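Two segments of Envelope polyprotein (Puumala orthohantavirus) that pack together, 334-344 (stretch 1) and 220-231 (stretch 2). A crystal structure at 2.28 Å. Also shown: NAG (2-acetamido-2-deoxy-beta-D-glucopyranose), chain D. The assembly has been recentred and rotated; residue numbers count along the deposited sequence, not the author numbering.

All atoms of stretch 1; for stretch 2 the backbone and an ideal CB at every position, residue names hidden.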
# COMPACT_ATOMS: atom_id res chain seq x y z
N SER A 334 1.79 -3.57 -19.05
CA SER A 334 2.04 -3.83 -20.48
C SER A 334 3.19 -3.01 -21.08
O SER A 334 3.72 -3.36 -22.12
CB SER A 334 0.78 -3.57 -21.29
OG SER A 334 -0.32 -4.31 -20.78
N VAL A 335 3.55 -1.91 -20.44
CA VAL A 335 4.68 -1.06 -20.86
C VAL A 335 5.97 -1.69 -20.35
O VAL A 335 5.96 -2.36 -19.32
CB VAL A 335 4.47 0.38 -20.30
CG1 VAL A 335 5.71 1.24 -20.42
CG2 VAL A 335 3.30 1.03 -21.03
N CYS A 336 7.08 -1.49 -21.06
CA CYS A 336 8.37 -2.07 -20.65
C CYS A 336 9.22 -1.12 -19.83
O CYS A 336 9.81 -1.53 -18.83
CB CYS A 336 9.19 -2.53 -21.86
SG CYS A 336 9.03 -4.26 -22.37
N ASP A 337 9.31 0.13 -20.25
CA ASP A 337 10.24 1.08 -19.65
C ASP A 337 9.55 2.11 -18.78
O ASP A 337 8.37 2.40 -18.95
CB ASP A 337 11.03 1.80 -20.74
CG ASP A 337 11.94 0.87 -21.53
OD1 ASP A 337 12.58 -0.02 -20.92
OD2 ASP A 337 12.02 1.05 -22.76
N LYS A 338 10.33 2.67 -17.86
CA LYS A 338 9.94 3.86 -17.10
C LYS A 338 8.72 3.67 -16.20
O LYS A 338 8.03 4.64 -15.87
CB LYS A 338 9.73 5.06 -18.05
CG LYS A 338 10.95 5.46 -18.85
CD LYS A 338 10.62 6.69 -19.71
CE LYS A 338 11.86 7.36 -20.27
NZ LYS A 338 12.73 6.40 -21.01
N LYS A 339 8.49 2.44 -15.76
CA LYS A 339 7.30 2.11 -14.99
C LYS A 339 7.62 1.87 -13.53
O LYS A 339 8.79 1.80 -13.12
CB LYS A 339 6.57 0.93 -15.62
CG LYS A 339 7.25 -0.41 -15.51
CD LYS A 339 6.40 -1.50 -16.15
CE LYS A 339 7.24 -2.72 -16.50
NZ LYS A 339 6.38 -3.79 -17.07
N THR A 340 6.56 1.78 -12.73
CA THR A 340 6.67 1.71 -11.30
C THR A 340 5.69 0.73 -10.70
O THR A 340 4.71 0.34 -11.35
CB THR A 340 6.36 3.07 -10.64
OG1 THR A 340 5.00 3.43 -10.92
CG2 THR A 340 7.27 4.15 -11.17
N LEU A 341 5.95 0.39 -9.43
CA LEU A 341 5.02 -0.35 -8.56
C LEU A 341 4.66 0.55 -7.40
O LEU A 341 5.52 1.24 -6.84
CB LEU A 341 5.68 -1.61 -8.00
CG LEU A 341 5.84 -2.77 -8.99
CD1 LEU A 341 6.85 -3.76 -8.47
CD2 LEU A 341 4.52 -3.46 -9.25
N PRO A 342 3.38 0.54 -7.00
CA PRO A 342 3.00 1.40 -5.90
C PRO A 342 3.41 0.83 -4.54
O PRO A 342 3.47 -0.40 -4.37
CB PRO A 342 1.48 1.46 -6.03
CG PRO A 342 1.11 0.14 -6.66
CD PRO A 342 2.23 -0.16 -7.60
N LEU A 343 3.67 1.73 -3.58
CA LEU A 343 4.07 1.34 -2.23
C LEU A 343 2.97 0.65 -1.45
O LEU A 343 3.24 -0.29 -0.69
CB LEU A 343 4.58 2.54 -1.42
CG LEU A 343 5.89 3.17 -1.83
CD1 LEU A 343 6.51 3.81 -0.58
CD2 LEU A 343 6.88 2.22 -2.47
N THR A 344 1.75 1.14 -1.61
CA THR A 344 0.56 0.50 -1.05
C THR A 344 -0.47 0.34 -2.15
O THR A 344 -0.43 1.05 -3.15
CB THR A 344 -0.07 1.31 0.08
OG1 THR A 344 -0.70 2.49 -0.45
CG2 THR A 344 0.98 1.68 1.13
N UNK A 220 8.81 -10.02 -24.80
CA UNK A 220 9.81 -9.97 -23.72
C UNK A 220 10.38 -8.57 -23.40
O UNK A 220 11.01 -7.93 -24.25
CB UNK A 220 10.97 -10.89 -24.09
N UNK A 221 10.16 -8.12 -22.16
CA UNK A 221 10.86 -6.95 -21.60
C UNK A 221 12.24 -7.30 -21.13
O UNK A 221 12.44 -8.32 -20.50
CB UNK A 221 10.07 -6.35 -20.44
N UNK A 222 13.18 -6.40 -21.37
CA UNK A 222 14.59 -6.71 -21.12
C UNK A 222 14.95 -6.57 -19.62
O UNK A 222 15.40 -7.54 -18.98
CB UNK A 222 15.48 -5.79 -21.96
N UNK A 223 14.72 -5.37 -19.08
CA UNK A 223 15.23 -4.97 -17.76
C UNK A 223 14.27 -4.47 -16.67
O UNK A 223 14.23 -3.28 -16.36
CB UNK A 223 16.25 -3.86 -17.99
N UNK A 224 13.50 -5.40 -16.09
CA UNK A 224 12.70 -5.13 -14.88
C UNK A 224 13.12 -5.96 -13.66
O UNK A 224 12.54 -6.99 -13.26
CB UNK A 224 11.22 -5.40 -15.18
N UNK A 225 14.17 -5.42 -13.04
CA UNK A 225 14.93 -6.08 -12.03
C UNK A 225 14.55 -5.86 -10.58
O UNK A 225 15.17 -6.46 -9.72
CB UNK A 225 16.39 -5.67 -12.21
N UNK A 226 13.55 -5.02 -10.26
CA UNK A 226 13.15 -4.84 -8.86
C UNK A 226 12.89 -6.18 -8.12
O UNK A 226 12.29 -7.09 -8.66
CB UNK A 226 11.89 -3.97 -8.80
N UNK A 227 13.42 -6.29 -6.91
CA UNK A 227 13.28 -7.49 -6.11
C UNK A 227 12.49 -7.19 -4.85
O UNK A 227 12.87 -6.35 -4.03
CB UNK A 227 14.65 -8.07 -5.76
N UNK A 228 11.36 -7.87 -4.73
CA UNK A 228 10.48 -7.66 -3.60
C UNK A 228 9.17 -8.38 -3.75
O UNK A 228 9.03 -9.27 -4.58
CB UNK A 228 10.22 -6.16 -3.40
N UNK A 229 8.22 -8.01 -2.92
CA UNK A 229 6.95 -8.71 -2.87
C UNK A 229 5.94 -7.87 -2.17
O UNK A 229 6.29 -6.86 -1.60
CB UNK A 229 7.09 -10.07 -2.18
N UNK A 230 4.67 -8.28 -2.24
CA UNK A 230 3.64 -7.59 -1.48
C UNK A 230 3.24 -8.48 -0.29
O UNK A 230 3.17 -9.70 -0.43
CB UNK A 230 2.43 -7.26 -2.36
N UNK A 231 2.93 -7.83 0.84
CA UNK A 231 2.32 -8.49 1.97
C UNK A 231 0.97 -7.82 2.18
O UNK A 231 0.88 -6.60 2.20
CB UNK A 231 3.20 -8.42 3.22
C1 NAG D . -0.99 -0.23 -21.43
C2 NAG D . -2.08 0.57 -22.10
C3 NAG D . -2.48 -0.09 -23.41
C4 NAG D . -1.28 -0.14 -24.35
C5 NAG D . -0.10 -0.80 -23.64
C6 NAG D . 1.19 -0.67 -24.46
C7 NAG D . -3.71 1.78 -20.66
C8 NAG D . -3.12 3.13 -21.00
N2 NAG D . -3.20 0.66 -21.18
O3 NAG D . -3.55 0.66 -23.99
O4 NAG D . -1.62 -0.93 -25.50
O5 NAG D . 0.12 -0.23 -22.34
O6 NAG D . 1.59 0.71 -24.49
O7 NAG D . -4.65 1.71 -19.90

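Position 220 turns its CA-to-CB bond away from stretch 1, and nothing of that stretch lies within 5.5 Å of the ideal CB. The contact sets no rule here; the residue is Ser 220.

Position 221 is the most tightly specified. Its ideal CB points toward stretch 1 and lies 3.0 Å from SG of Cys 336, too near for an ordinary nonbonded neighbour but natural when a second sulfur completes the link. Cysteine is the clear reading, and Cys 221 it is: its SG bonds SG of Cys 336 at 2.1 Å, with chi3 of -109° and chi1 in m.

Positions 222 and 223 point sideways into space that stretch 1 leaves empty, so small or polar residues would do. At 223 a CB would fit, and phi/psi of -125/73 does not by itself demand glycine. They are Thr 222 and Gly 223.

At 224 the CB points toward stretch 1 again, 5.0 Å from CE of Lys 339. Beyond it waits the carbonyl O of Cys 336, an acceptor asking for a donor of moderate reach; asparagine, glutamine or a serine working through water could be considered. Asn 224, chi1 in m, sends ND2 to O of Cys 336 at 3.1 Å, with a nearly straight N-H...O angle of 166°. Its amide also engages water 1, which donates to OD1 of Asn 224 at 2.9 Å and to O of Cys 336 at 3.0 Å.

Position 225 is out of reach and stretch 1 sets no preference; Gly 225 takes no part.

Position 226 points toward Leu 341, whose CD1 is 5.1 Å from the ideal CB. This methyl invites an apolar side chain: leucine, methionine or an aromatic. Phe 226, chi1 in t, brings CD2 to 3.9 Å from CD1 of Leu 341.

Positions 227 and 229 get no guidance from stretch 1, so many side chains would do; at 228 phi/psi of 172/-165 favours glycine. They are Gln 227, Gly 228 and Tyr 229.

Position 230 points toward stretch 1 across a wide gap. A long side chain is needed, apolar along Leu 341 and ideally ending in a donor for O of Pro 342; tyrosine answers both, while phenylalanine or methionine could supply only the apolar part. Tyr 230 donates from OH to O of Pro 342 at 2.6 Å, and its CE2 lies 4.4 Å from CD2 of Leu 341, which sits at the ring edge.

Position 231 is out of reach, with no preference set; Ile 231 ends the stretch.

Stretch 2 220-231: SCTGNGFQGYYI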
# COMPACT_ATOMS: atom_id res chain seq x y z
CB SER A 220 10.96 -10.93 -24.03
OG SER A 220 11.70 -11.22 -22.87
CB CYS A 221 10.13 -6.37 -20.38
SG CYS A 221 8.65 -5.42 -20.69
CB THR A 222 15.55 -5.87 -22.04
OG1 THR A 222 15.42 -4.47 -21.74
CG2 THR A 222 15.26 -6.12 -23.55
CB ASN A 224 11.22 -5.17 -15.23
CG ASN A 224 10.82 -3.96 -16.12
OD1 ASN A 224 11.03 -2.83 -15.70
ND2 ASN A 224 10.29 -4.19 -17.32
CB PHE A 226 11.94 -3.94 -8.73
CG PHE A 226 11.43 -3.86 -7.30
CD1 PHE A 226 12.09 -3.10 -6.36
CD2 PHE A 226 10.34 -4.63 -6.90
CE1 PHE A 226 11.65 -3.07 -5.04
CE2 PHE A 226 9.90 -4.58 -5.60
CZ PHE A 226 10.56 -3.81 -4.67
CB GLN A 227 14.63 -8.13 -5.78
CG GLN A 227 15.17 -8.97 -6.94
CD GLN A 227 16.42 -9.76 -6.61
OE1 GLN A 227 16.36 -10.77 -5.91
NE2 GLN A 227 17.54 -9.30 -7.13
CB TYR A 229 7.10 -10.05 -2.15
CG TYR A 229 7.55 -9.99 -0.72
CD1 TYR A 229 8.90 -9.98 -0.38
CD2 TYR A 229 6.62 -10.01 0.32
CE1 TYR A 229 9.31 -9.94 0.96
CE2 TYR A 229 7.02 -9.98 1.65
CZ TYR A 229 8.36 -9.95 1.95
OH TYR A 229 8.73 -9.91 3.26
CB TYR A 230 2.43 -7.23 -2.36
CG TYR A 230 2.60 -6.01 -3.22
CD1 TYR A 230 2.35 -4.73 -2.71
CD2 TYR A 230 2.95 -6.11 -4.55
CE1 TYR A 230 2.46 -3.61 -3.50
CE2 TYR A 230 3.08 -5.00 -5.34
CZ TYR A 230 2.84 -3.74 -4.82
OH TYR A 230 2.96 -2.63 -5.63
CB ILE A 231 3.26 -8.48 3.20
CG1 ILE A 231 2.87 -9.56 4.17
CG2 ILE A 231 3.34 -7.11 3.87
CD1 ILE A 231 3.33 -10.95 3.73
O HOH W 1 10.71 -0.06 -16.42
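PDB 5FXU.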